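Local coordinates for protein peptidase, C14 family (Geobacter sulfurreducens PCA, PDB 3BIJ) that is not yet functionally characterized but has a caspase-type fold and is probably a cysteine-type endopeptidase, at residues K25-E30 / S214-F219; F131-H136 / R163-P168; V193-V198 / N258-G263. One frame throughout, in Å; residues are numbered along the deposited sequence.

Contact 1 (K25-E30 / S214-F219); sequences KLNACE and SQDGAF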
ATOM      1  N   LYS A  25     -22.192  14.922  -9.958  1.00 50.75           N
ATOM      2  CA  LYS A  25     -22.952  13.724  -9.621  1.00 46.45           C
ATOM      3  C   LYS A  25     -22.552  13.060  -8.306  1.00 49.41           C
ATOM      4  O   LYS A  25     -21.367  12.935  -7.976  1.00 55.97           O
ATOM      5  CB  LYS A  25     -22.837  12.709 -10.762  1.00 48.12           C
ATOM      6  CG  LYS A  25     -23.663  13.061 -12.009  1.00 66.05           C
ATOM      7  CD  LYS A  25     -24.966  12.248 -12.095  1.00 73.25           C
ATOM      8  CE  LYS A  25     -25.822  12.432 -10.828  1.00 80.50           C
ATOM      9  NZ  LYS A  25     -27.083  11.608 -10.777  1.00 67.76           N
ATOM     10  N   LEU A  26     -23.571  12.654  -7.557  1.00 40.71           N
ATOM     11  CA  LEU A  26     -23.414  11.955  -6.281  1.00 48.12           C
ATOM     12  C   LEU A  26     -24.623  11.041  -6.170  1.00 46.15           C
ATOM     13  O   LEU A  26     -25.623  11.262  -6.848  1.00 45.65           O
ATOM     14  CB  LEU A  26     -23.398  12.939  -5.109  1.00 48.72           C
ATOM     15  CG  LEU A  26     -22.195  13.882  -5.029  1.00 47.96           C
ATOM     16  CD1 LEU A  26     -22.462  14.962  -4.008  1.00 45.92           C
ATOM     17  CD2 LEU A  26     -20.938  13.100  -4.679  1.00 43.72           C
ATOM     18  N   ASN A  27     -24.560  10.022  -5.331  1.00 43.05           N
ATOM     19  CA  ASN A  27     -25.711   9.146  -5.257  1.00 57.35           C
ATOM     20  C   ASN A  27     -26.057   8.678  -3.865  1.00 54.74           C
ATOM     21  O   ASN A  27     -26.109   7.480  -3.606  1.00 71.07           O
ATOM     22  CB  ASN A  27     -25.494   7.954  -6.186  1.00 66.00           C
ATOM     23  CG  ASN A  27     -24.140   7.318  -6.000  1.00 67.08           C
ATOM     24  OD1 ASN A  27     -23.819   6.845  -4.913  1.00 80.09           O
ATOM     25  ND2 ASN A  27     -23.334   7.302  -7.054  1.00 57.67           N
ATOM     26  N   ALA A  28     -26.312   9.634  -2.979  1.00 55.99           N
ATOM     27  CA  ALA A  28     -26.663   9.344  -1.600  1.00 40.52           C
ATOM     28  C   ALA A  28     -27.126  10.617  -0.909  1.00 47.41           C
ATOM     29  O   ALA A  28     -27.556  10.582   0.240  1.00 58.06           O
ATOM     30  CB  ALA A  28     -25.464   8.757  -0.866  1.00 45.45           C
ATOM     31  N   CYS A  29     -27.045  11.741  -1.609  1.00 42.95           N
ATOM     32  CA  CYS A  29     -27.461  13.002  -1.034  1.00 46.08           C
ATOM     33  C   CYS A  29     -28.972  13.084  -0.906  1.00 48.46           C
ATOM     34  O   CYS A  29     -29.479  13.570   0.101  1.00 55.66           O
ATOM     35  CB  CYS A  29     -26.914  14.162  -1.865  1.00 46.09           C
ATOM     36  SG  CYS A  29     -25.102  14.207  -1.846  1.00 59.38           S
ATOM     37  N   GLU A  30     -29.703  12.608  -1.906  1.00 53.33           N
ATOM     38  CA  GLU A  30     -31.158  12.648  -1.807  1.00 49.57           C
ATOM     39  C   GLU A  30     -31.615  11.705  -0.696  1.00 47.68           C
ATOM     40  O   GLU A  30     -32.569  11.989   0.019  1.00 39.22           O
ATOM     41  CB  GLU A  30     -31.796  12.280  -3.143  1.00 47.47           C
ATOM     42  CG  GLU A  30     -31.806  13.465  -4.081  1.00 52.88           C
ATOM     43  CD  GLU A  30     -32.381  13.140  -5.435  1.00 52.49           C
ATOM     44  OE1 GLU A  30     -33.474  12.541  -5.486  1.00 52.19           O
ATOM     45  OE2 GLU A  30     -31.739  13.493  -6.443  1.00 62.07           O
ATOM     46  N   SER A 214     -15.488  14.994   3.207  1.00 45.30           N
ATOM     47  CA  SER A 214     -16.642  14.169   3.572  1.00 44.10           C
ATOM     48  C   SER A 214     -16.932  13.141   2.499  1.00 41.06           C
ATOM     49  O   SER A 214     -17.097  13.478   1.330  1.00 43.89           O
ATOM     50  CB  SER A 214     -17.882  15.037   3.796  1.00 37.07           C
ATOM     51  OG  SER A 214     -17.778  15.742   5.012  1.00 40.81           O
ATOM     52  N   GLN A 215     -17.019  11.887   2.910  1.00 38.17           N
ATOM     53  CA  GLN A 215     -17.253  10.812   1.968  1.00 37.24           C
ATOM     54  C   GLN A 215     -18.716  10.606   1.582  1.00 41.60           C
ATOM     55  O   GLN A 215     -19.608  10.652   2.424  1.00 47.12           O
ATOM     56  CB  GLN A 215     -16.669   9.530   2.539  1.00 39.27           C
ATOM     57  CG  GLN A 215     -16.444   8.478   1.510  1.00 63.79           C
ATOM     58  CD  GLN A 215     -15.570   7.356   2.024  1.00 72.41           C
ATOM     59  OE1 GLN A 215     -14.409   7.577   2.399  1.00 71.62           O
ATOM     60  NE2 GLN A 215     -16.119   6.136   2.042  1.00 68.32           N
ATOM     61  N   ASP A 216     -18.953  10.401   0.294  1.00 38.25           N
ATOM     62  CA  ASP A 216     -20.292  10.164  -0.214  1.00 34.91           C
ATOM     63  C   ASP A 216     -20.475   8.658  -0.362  1.00 36.20           C
ATOM     64  O   ASP A 216     -19.909   8.051  -1.269  1.00 40.22           O
ATOM     65  CB  ASP A 216     -20.467  10.818  -1.580  1.00 35.50           C
ATOM     66  CG  ASP A 216     -21.796  10.463  -2.229  1.00 43.22           C
ATOM     67  OD1 ASP A 216     -21.812  10.076  -3.418  1.00 46.95           O
ATOM     68  OD2 ASP A 216     -22.836  10.577  -1.552  1.00 47.27           O
ATOM     69  N   GLY A 217     -21.254   8.056   0.526  1.00 40.11           N
ATOM     70  CA  GLY A 217     -21.484   6.626   0.440  1.00 38.47           C
ATOM     71  C   GLY A 217     -22.434   6.285  -0.694  1.00 46.23           C
ATOM     72  O   GLY A 217     -22.896   7.182  -1.407  1.00 41.01           O
ATOM     73  N   ALA A 218     -22.737   4.999  -0.868  1.00 47.15           N
ATOM     74  CA  ALA A 218     -23.645   4.587  -1.938  1.00 50.38           C
ATOM     75  C   ALA A 218     -25.123   4.759  -1.575  1.00 53.92           C
ATOM     76  O   ALA A 218     -25.966   4.878  -2.467  1.00 49.61           O
ATOM     77  CB  ALA A 218     -23.370   3.145  -2.331  1.00 47.90           C
ATOM     78  N   PHE A 219     -25.432   4.787  -0.274  1.00 55.00           N
ATOM     79  CA  PHE A 219     -26.820   4.948   0.177  1.00 55.48           C
ATOM     80  C   PHE A 219     -27.094   6.103   1.139  1.00 54.46           C
ATOM     81  O   PHE A 219     -28.233   6.330   1.541  1.00 51.68           O
ATOM     82  CB  PHE A 219     -27.323   3.642   0.771  1.00 64.28           C
ATOM     83  CG  PHE A 219     -27.061   2.470  -0.112  1.00 75.22           C
ATOM     84  CD1 PHE A 219     -25.868   1.754   0.015  1.00 77.89           C
ATOM     85  CD2 PHE A 219     -27.951   2.138  -1.138  1.00 66.57           C
ATOM     86  CE1 PHE A 219     -25.556   0.731  -0.865  1.00 77.01           C
ATOM     87  CE2 PHE A 219     -27.650   1.117  -2.027  1.00 66.88           C
ATOM     88  CZ  PHE A 219     -26.446   0.408  -1.894  1.00 69.40           C
TER
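The carboxylate of D216 meets the backbone of N27 and the side chains of L26 and A28. The bond from CA to CB of D216 points toward 25-30, and CG continues anti to the backbone N (chi1 173°), beside the carbonyl carbon. The polar link across the contact is N27 N to D216 OD1, 3.3 Å long and nearly straight at 166°, yet long enough to count as weak. The stronger partners of D216 are two arginines of the same chain: R163 forms a salt bridge to OD1 and R165 one to OD2.

The apolar contacts are made by L26 and A28. L26 brings CD2 to 3.4 Å from D216 OD1, its side chain crossing that of the aspartate obliquely; L26 also touches H84. A28 turns CB toward 214-219, where it lies 3.3 Å from D216 OD2 and 3.1 Å from G217 O. The same methyl is 3.7 Å from F219 C. Beyond this point the F219 ring meets W22 of a second subunit, the planes almost perpendicular.

An alanine in place of D216 would probably leave R163 and R165 without this shared carboxylate and N27 N without its weak acceptor. Because A28 is the N-cap residue of helix 29-42, the contact sets the start of that helix against 214-219. Its chemistry implies a carboxylate probably held mainly by its two arginines, while 25-30 supplies one weak N-H and an apolar cover.

Contact 2 (F131-H136 / R163-P168); sequences FSDSCH and RYRAMP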
ATOM      1  N   PHE A 131     -27.179  20.647   9.987  1.00 45.85           N
ATOM      2  CA  PHE A 131     -26.394  19.458   9.671  1.00 43.67           C
ATOM      3  C   PHE A 131     -25.867  19.648   8.255  1.00 49.61           C
ATOM      4  O   PHE A 131     -26.648  19.838   7.317  1.00 50.00           O
ATOM      5  CB  PHE A 131     -27.231  18.176   9.709  1.00 42.43           C
ATOM      6  CG  PHE A 131     -27.597  17.735  11.091  1.00 45.54           C
ATOM      7  CD1 PHE A 131     -28.787  18.152  11.681  1.00 44.68           C
ATOM      8  CD2 PHE A 131     -26.726  16.933  11.824  1.00 49.01           C
ATOM      9  CE1 PHE A 131     -29.104  17.777  12.987  1.00 45.15           C
ATOM     10  CE2 PHE A 131     -27.030  16.554  13.128  1.00 47.23           C
ATOM     11  CZ  PHE A 131     -28.224  16.977  13.715  1.00 41.93           C
ATOM     12  N   SER A 132     -24.550  19.616   8.096  1.00 41.96           N
ATOM     13  CA  SER A 132     -23.961  19.773   6.776  1.00 41.65           C
ATOM     14  C   SER A 132     -23.055  18.586   6.474  1.00 41.56           C
ATOM     15  O   SER A 132     -21.908  18.566   6.911  1.00 45.19           O
ATOM     16  CB  SER A 132     -23.158  21.076   6.714  1.00 39.87           C
ATOM     17  OG  SER A 132     -22.547  21.259   5.441  1.00 46.74           O
ATOM     18  N   ASP A 133     -23.570  17.594   5.746  1.00 44.01           N
ATOM     19  CA  ASP A 133     -22.781  16.412   5.389  1.00 41.27           C
ATOM     20  C   ASP A 133     -22.112  16.747   4.075  1.00 43.32           C
ATOM     21  O   ASP A 133     -22.453  16.204   3.021  1.00 41.32           O
ATOM     22  CB  ASP A 133     -23.667  15.173   5.218  1.00 45.37           C
ATOM     23  CG  ASP A 133     -22.859  13.891   5.093  1.00 51.34           C
ATOM     24  OD1 ASP A 133     -21.627  13.987   4.902  1.00 51.18           O
ATOM     25  OD2 ASP A 133     -23.455  12.790   5.179  1.00 49.76           O
ATOM     26  N   SER A 134     -21.160  17.664   4.154  1.00 42.82           N
ATOM     27  CA  SER A 134     -20.438  18.134   2.984  1.00 49.61           C
ATOM     28  C   SER A 134     -19.013  18.515   3.405  1.00 50.80           C
ATOM     29  O   SER A 134     -18.655  18.399   4.577  1.00 43.35           O
ATOM     30  CB  SER A 134     -21.171  19.351   2.412  1.00 36.11           C
ATOM     31  OG  SER A 134     -20.584  19.800   1.216  1.00 56.48           O
ATOM     32  N   CYS A 135     -18.214  18.976   2.446  1.00 52.72           N
ATOM     33  CA  CYS A 135     -16.835  19.368   2.712  1.00 50.10           C
ATOM     34  C   CYS A 135     -16.364  20.374   1.670  1.00 50.47           C
ATOM     35  O   CYS A 135     -17.127  20.761   0.784  1.00 47.88           O
ATOM     36  CB  CYS A 135     -15.937  18.140   2.668  1.00 50.21           C
ATOM     37  SG  CYS A 135     -15.900  17.378   1.046  1.00 45.39           S
ATOM     38  N   HIS A 136     -15.105  20.791   1.775  1.00 49.93           N
ATOM     39  CA  HIS A 136     -14.537  21.761   0.838  1.00 50.83           C
ATOM     40  C   HIS A 136     -13.158  21.323   0.378  1.00 49.15           C
ATOM     41  O   HIS A 136     -12.442  20.665   1.123  1.00 59.95           O
ATOM     42  CB  HIS A 136     -14.451  23.132   1.504  1.00 44.28           C
ATOM     43  CG  HIS A 136     -15.790  23.722   1.814  1.00 60.02           C
ATOM     44  ND1 HIS A 136     -16.621  24.235   0.840  1.00 59.77           N
ATOM     45  CD2 HIS A 136     -16.472  23.823   2.982  1.00 59.91           C
ATOM     46  CE1 HIS A 136     -17.755  24.627   1.393  1.00 56.05           C
ATOM     47  NE2 HIS A 136     -17.692  24.387   2.691  1.00 50.36           N
ATOM     48  N   ARG A 163     -16.116   8.549  -3.443  1.00 54.03           N
ATOM     49  CA  ARG A 163     -16.453   9.925  -3.806  1.00 50.10           C
ATOM     50  C   ARG A 163     -16.544  10.846  -2.591  1.00 50.41           C
ATOM     51  O   ARG A 163     -17.064  10.473  -1.543  1.00 49.70           O
ATOM     52  CB  ARG A 163     -17.795   9.985  -4.552  1.00 51.14           C
ATOM     53  CG  ARG A 163     -17.873   9.136  -5.806  1.00 55.54           C
ATOM     54  CD  ARG A 163     -19.275   9.155  -6.412  1.00 52.35           C
ATOM     55  NE  ARG A 163     -20.307   8.814  -5.429  1.00 59.29           N
ATOM     56  CZ  ARG A 163     -20.363   7.664  -4.757  1.00 60.74           C
ATOM     57  NH1 ARG A 163     -19.442   6.731  -4.958  1.00 67.78           N
ATOM     58  NH2 ARG A 163     -21.335   7.442  -3.879  1.00 51.49           N
ATOM     59  N   TYR A 164     -16.050  12.064  -2.753  1.00 46.81           N
ATOM     60  CA  TYR A 164     -16.088  13.043  -1.690  1.00 39.60           C
ATOM     61  C   TYR A 164     -17.002  14.182  -2.135  1.00 42.43           C
ATOM     62  O   TYR A 164     -17.046  14.536  -3.310  1.00 42.01           O
ATOM     63  CB  TYR A 164     -14.673  13.539  -1.416  1.00 44.90           C
ATOM     64  CG  TYR A 164     -13.774  12.499  -0.780  1.00 41.94           C
ATOM     65  CD1 TYR A 164     -13.937  12.140   0.561  1.00 48.88           C
ATOM     66  CD2 TYR A 164     -12.729  11.915  -1.494  1.00 40.36           C
ATOM     67  CE1 TYR A 164     -13.073  11.236   1.181  1.00 46.86           C
ATOM     68  CE2 TYR A 164     -11.855  11.006  -0.885  1.00 37.94           C
ATOM     69  CZ  TYR A 164     -12.034  10.679   0.448  1.00 48.19           C
ATOM     70  OH  TYR A 164     -11.163   9.833   1.086  1.00 54.51           O
ATOM     71  N   ARG A 165     -17.733  14.753  -1.187  1.00 47.19           N
ATOM     72  CA  ARG A 165     -18.674  15.815  -1.481  1.00 39.03           C
ATOM     73  C   ARG A 165     -18.055  17.199  -1.588  1.00 40.15           C
ATOM     74  O   ARG A 165     -18.540  18.167  -1.003  1.00 33.14           O
ATOM     75  CB  ARG A 165     -19.785  15.779  -0.437  1.00 37.05           C
ATOM     76  CG  ARG A 165     -20.584  14.482  -0.493  1.00 27.40           C
ATOM     77  CD  ARG A 165     -21.715  14.438   0.527  1.00 34.17           C
ATOM     78  NE  ARG A 165     -22.577  13.280   0.335  1.00 34.00           N
ATOM     79  CZ  ARG A 165     -23.614  12.979   1.105  1.00 41.96           C
ATOM     80  NH1 ARG A 165     -24.337  11.896   0.834  1.00 30.49           N
ATOM     81  NH2 ARG A 165     -23.922  13.760   2.142  1.00 42.36           N
ATOM     82  N   ALA A 166     -16.975  17.286  -2.353  1.00 39.07           N
ATOM     83  CA  ALA A 166     -16.299  18.558  -2.558  1.00 44.59           C
ATOM     84  C   ALA A 166     -16.101  18.766  -4.051  1.00 47.10           C
ATOM     85  O   ALA A 166     -15.683  17.855  -4.771  1.00 51.22           O
ATOM     86  CB  ALA A 166     -14.954  18.560  -1.854  1.00 39.78           C
HETATM   87  N   MSE A 167     -16.399  19.971  -4.514  1.00 40.65           N
HETATM   88  CA  MSE A 167     -16.235  20.280  -5.917  1.00 45.59           C
HETATM   89  C   MSE A 167     -14.735  20.370  -6.200  1.00 50.81           C
HETATM   90  O   MSE A 167     -13.983  20.980  -5.428  1.00 46.00           O
HETATM   91  CB  MSE A 167     -16.941  21.597  -6.245  1.00 45.77           C
HETATM   92  CG  MSE A 167     -16.729  22.100  -7.656  1.00 64.22           C
HETATM   93 SE   MSE A 167     -17.809  23.689  -8.037  1.00 81.34          SE
HETATM   94  CE  MSE A 167     -17.030  24.922  -6.730  1.00 67.76           C
ATOM     95  N   PRO A 168     -14.267  19.723  -7.284  1.00 47.59           N
ATOM     96  CA  PRO A 168     -12.836  19.784  -7.599  1.00 41.72           C
ATOM     97  C   PRO A 168     -12.386  21.208  -7.911  1.00 39.34           C
ATOM     98  O   PRO A 168     -13.099  21.963  -8.567  1.00 44.66           O
ATOM     99  CB  PRO A 168     -12.699  18.827  -8.779  1.00 30.08           C
ATOM    100  CG  PRO A 168     -14.063  18.813  -9.379  1.00 41.97           C
ATOM    101  CD  PRO A 168     -14.964  18.799  -8.193  1.00 45.99           C
TER
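R165 reaches D133 with an extended side chain, CG to NE, and delivers NH2 to two acceptors of that one residue. The bond to D133 O is 3.0 Å and nearly straight at 170°; the oxygen lies in the guanidinium plane, and NH2 approaches it on a lone pair in the carbonyl plane. D133 OD2 is 3.2 Å from the same NH2, a salt bridge made with carboxylate and guanidinium planes 48° apart, so the two groups are skewed rather than coplanar. Both ends have further partners: T224 bonds to D133 OD2, while D32 and D216 form salt bridges to R165.

Farther along, C135 has SG between its backbone N and carbonyl carbon (chi1 63°), which brings the sulfur 3.3 Å from A166 CB and 3.4 Å from R165 C. S134 OG comes within 3.4 Å of R165 O, but its hydrogen bond goes to G83 O.

D133 and R165 each centre an inverse gamma turn. The D-S-C-H sequence of 133-136, where the central-sheet strand that includes F131 and S132 passes into a loop, matches the place of the nucleophilic cysteine in caspase-fold peptidases, consistent with C135 having that role here.

Contact 3 (V193-V198 / N258-G263); sequences VDLADV and NFFTAG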
ATOM      1  N   VAL A 193     -20.210  38.462   7.792  1.00 72.76           N
ATOM      2  CA  VAL A 193     -20.866  38.480   9.091  1.00 72.58           C
ATOM      3  C   VAL A 193     -20.268  37.443  10.029  1.00 72.17           C
ATOM      4  O   VAL A 193     -19.783  36.404   9.590  1.00 74.65           O
ATOM      5  CB  VAL A 193     -22.368  38.221   8.953  1.00 75.79           C
ATOM      6  CG1 VAL A 193     -23.080  39.513   8.583  1.00 77.65           C
ATOM      7  CG2 VAL A 193     -22.609  37.164   7.880  1.00 74.04           C
ATOM      8  N   ASP A 194     -20.320  37.736  11.323  1.00 70.44           N
ATOM      9  CA  ASP A 194     -19.769  36.855  12.349  1.00 73.69           C
ATOM     10  C   ASP A 194     -20.856  35.995  13.013  1.00 71.23           C
ATOM     11  O   ASP A 194     -21.725  36.512  13.717  1.00 69.35           O
ATOM     12  CB  ASP A 194     -19.055  37.711  13.405  1.00 79.08           C
ATOM     13  CG  ASP A 194     -18.055  36.917  14.241  1.00 84.01           C
ATOM     14  OD1 ASP A 194     -17.146  36.291  13.645  1.00 91.84           O
ATOM     15  OD2 ASP A 194     -18.168  36.936  15.490  1.00 64.92           O
ATOM     16  N   LEU A 195     -20.795  34.682  12.799  1.00 65.27           N
ATOM     17  CA  LEU A 195     -21.780  33.777  13.382  1.00 65.39           C
ATOM     18  C   LEU A 195     -21.875  33.863  14.902  1.00 69.79           C
ATOM     19  O   LEU A 195     -22.853  33.404  15.495  1.00 66.03           O
ATOM     20  CB  LEU A 195     -21.495  32.328  12.979  1.00 58.16           C
ATOM     21  CG  LEU A 195     -22.217  31.783  11.746  1.00 69.44           C
ATOM     22  CD1 LEU A 195     -21.811  30.325  11.547  1.00 64.80           C
ATOM     23  CD2 LEU A 195     -23.734  31.880  11.923  1.00 57.81           C
ATOM     24  N   ALA A 196     -20.866  34.446  15.537  1.00 69.58           N
ATOM     25  CA  ALA A 196     -20.878  34.575  16.991  1.00 73.20           C
ATOM     26  C   ALA A 196     -21.584  35.851  17.432  1.00 73.15           C
ATOM     27  O   ALA A 196     -21.502  36.246  18.594  1.00 76.63           O
ATOM     28  CB  ALA A 196     -19.454  34.557  17.533  1.00 72.24           C
ATOM     29  N   ASP A 197     -22.275  36.494  16.498  1.00 74.75           N
ATOM     30  CA  ASP A 197     -22.990  37.726  16.803  1.00 79.33           C
ATOM     31  C   ASP A 197     -24.492  37.627  16.587  1.00 76.38           C
ATOM     32  O   ASP A 197     -25.258  38.413  17.144  1.00 75.53           O
ATOM     33  CB  ASP A 197     -22.431  38.877  15.968  1.00 84.00           C
ATOM     34  CG  ASP A 197     -21.097  39.367  16.485  1.00 92.70           C
ATOM     35  OD1 ASP A 197     -20.525  40.307  15.876  1.00 92.66           O
ATOM     36  OD2 ASP A 197     -20.625  38.810  17.507  1.00 92.49           O
ATOM     37  N   VAL A 198     -24.906  36.670  15.766  1.00 74.11           N
ATOM     38  CA  VAL A 198     -26.314  36.462  15.481  1.00 70.37           C
ATOM     39  C   VAL A 198     -27.089  36.296  16.778  1.00 69.77           C
ATOM     40  O   VAL A 198     -26.572  35.752  17.750  1.00 78.46           O
ATOM     41  CB  VAL A 198     -26.502  35.217  14.623  1.00 73.38           C
ATOM     42  CG1 VAL A 198     -27.989  34.948  14.405  1.00 83.20           C
ATOM     43  CG2 VAL A 198     -25.782  35.410  13.306  1.00 69.65           C
ATOM     44  N   ASN A 258     -17.763  17.785  12.977  1.00 43.36           N
ATOM     45  CA  ASN A 258     -17.489  18.852  13.924  1.00 33.37           C
ATOM     46  C   ASN A 258     -18.721  19.383  14.652  1.00 45.92           C
ATOM     47  O   ASN A 258     -19.833  19.403  14.116  1.00 48.27           O
ATOM     48  CB  ASN A 258     -16.811  20.002  13.196  1.00 38.44           C
ATOM     49  CG  ASN A 258     -16.020  20.885  14.121  1.00 37.79           C
ATOM     50  OD1 ASN A 258     -15.990  22.098  13.947  1.00 40.91           O
ATOM     51  ND2 ASN A 258     -15.361  20.281  15.111  1.00 40.87           N
ATOM     52  N   PHE A 259     -18.493  19.833  15.880  1.00 44.78           N
ATOM     53  CA  PHE A 259     -19.533  20.379  16.734  1.00 45.42           C
ATOM     54  C   PHE A 259     -19.200  21.858  16.995  1.00 50.07           C
ATOM     55  O   PHE A 259     -18.407  22.183  17.879  1.00 49.60           O
ATOM     56  CB  PHE A 259     -19.566  19.567  18.036  1.00 44.85           C
ATOM     57  CG  PHE A 259     -20.749  19.857  18.918  1.00 50.00           C
ATOM     58  CD1 PHE A 259     -20.745  20.945  19.780  1.00 49.54           C
ATOM     59  CD2 PHE A 259     -21.867  19.032  18.890  1.00 43.90           C
ATOM     60  CE1 PHE A 259     -21.836  21.206  20.600  1.00 42.74           C
ATOM     61  CE2 PHE A 259     -22.955  19.289  19.704  1.00 40.74           C
ATOM     62  CZ  PHE A 259     -22.936  20.376  20.559  1.00 42.65           C
ATOM     63  N   PHE A 260     -19.820  22.743  16.217  1.00 51.37           N
ATOM     64  CA  PHE A 260     -19.593  24.184  16.306  1.00 50.51           C
ATOM     65  C   PHE A 260     -20.829  24.958  16.786  1.00 50.67           C
ATOM     66  O   PHE A 260     -21.929  24.759  16.267  1.00 45.50           O
ATOM     67  CB  PHE A 260     -19.186  24.694  14.928  1.00 46.62           C
ATOM     68  CG  PHE A 260     -18.707  26.107  14.922  1.00 50.47           C
ATOM     69  CD1 PHE A 260     -17.509  26.443  15.545  1.00 63.01           C
ATOM     70  CD2 PHE A 260     -19.441  27.103  14.285  1.00 49.00           C
ATOM     71  CE1 PHE A 260     -17.036  27.757  15.536  1.00 64.42           C
ATOM     72  CE2 PHE A 260     -18.983  28.427  14.267  1.00 63.64           C
ATOM     73  CZ  PHE A 260     -17.774  28.755  14.896  1.00 60.58           C
ATOM     74  N   THR A 261     -20.641  25.843  17.767  1.00 45.93           N
ATOM     75  CA  THR A 261     -21.737  26.657  18.293  1.00 43.20           C
ATOM     76  C   THR A 261     -21.455  28.130  18.021  1.00 40.75           C
ATOM     77  O   THR A 261     -20.325  28.578  18.145  1.00 44.10           O
ATOM     78  CB  THR A 261     -21.909  26.501  19.814  1.00 41.50           C
ATOM     79  OG1 THR A 261     -20.718  26.936  20.478  1.00 48.56           O
ATOM     80  CG2 THR A 261     -22.199  25.057  20.183  1.00 50.24           C
ATOM     81  N   ALA A 262     -22.485  28.881  17.646  1.00 43.20           N
ATOM     82  CA  ALA A 262     -22.321  30.298  17.377  1.00 43.41           C
ATOM     83  C   ALA A 262     -23.540  31.063  17.884  1.00 49.74           C
ATOM     84  O   ALA A 262     -24.502  30.459  18.361  1.00 48.11           O
ATOM     85  CB  ALA A 262     -22.134  30.523  15.891  1.00 45.15           C
ATOM     86  N   GLY A 263     -23.500  32.391  17.791  1.00 48.46           N
ATOM     87  CA  GLY A 263     -24.623  33.192  18.248  1.00 43.54           C
ATOM     88  C   GLY A 263     -24.760  33.237  19.758  1.00 48.78           C
ATOM     89  O   GLY A 263     -23.799  32.989  20.488  1.00 55.67           O
TER
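L195 packs against A262 and F260 and also presents its carbonyl to G263, so both apolar and polar contacts centre on this one loop residue. The apolar part begins with L195 CB and A262 CB, 3.5 Å apart, where A262 points toward the loop. L195 CD1 then approaches the F260 ring at its edge, near the ring plane, with CE2 at 4.4 Å. L195 also rests on L204 and Y116, and A262 on I202, which places the patch beside strand 201-206 and helix 112-119.

The polar part is slight. G263 N is 2.6 Å from L195 O, but the N-H is strongly bent away from a straight line (115°), so the bond is weak and doubtful, a close approach more than a formed bond.

Backbone contacts complete the interface. L195 O is 3.0 Å from A262 CB. G263 N lies 3.5 Å from A196 CA, and G263 CA 3.3 Å from V198 O. G263 has a positive phi of 72°, and its CA sits close against that oxygen, a fit suited to a residue without a side chain. Within the loop, D197 N bonds to D194 O at 2.8 Å, closing a type I turn with L195 and A196 at its corners.

Strand 258-263 pairs antiparallel with 201-206, and F260 also packs on R241 of a fourth subunit. The chemistry implies that the loop before strand 201-206 is set against A262 and G263 by one close carbon pair, a loose leucine-ring contact and backbone fit, with little help from the bent N-H.

Contact 2 is the buried one, contact 1 is partly buried, and contact 3 lies at the surface. Contacts 1 and 2 have centres about 9 Å apart and share the small antiparallel sheet of strands 163-164 and 215-216. They touch directly: besides the arginine-aspartate pairs, S214 OG and S134 O lie 2.8 Å apart, a probable hydrogen bond. Contact 3 sits about 20 Å, centre to centre, from contact 2 and does not touch it, though both reach the main sheet, through strands 127-133 and 258-263. The chemistry follows this placing, since charge pairing dominates where contacts 1 and 2 adjoin, whereas contact 3 depends on apolar side chains and close backbone fit.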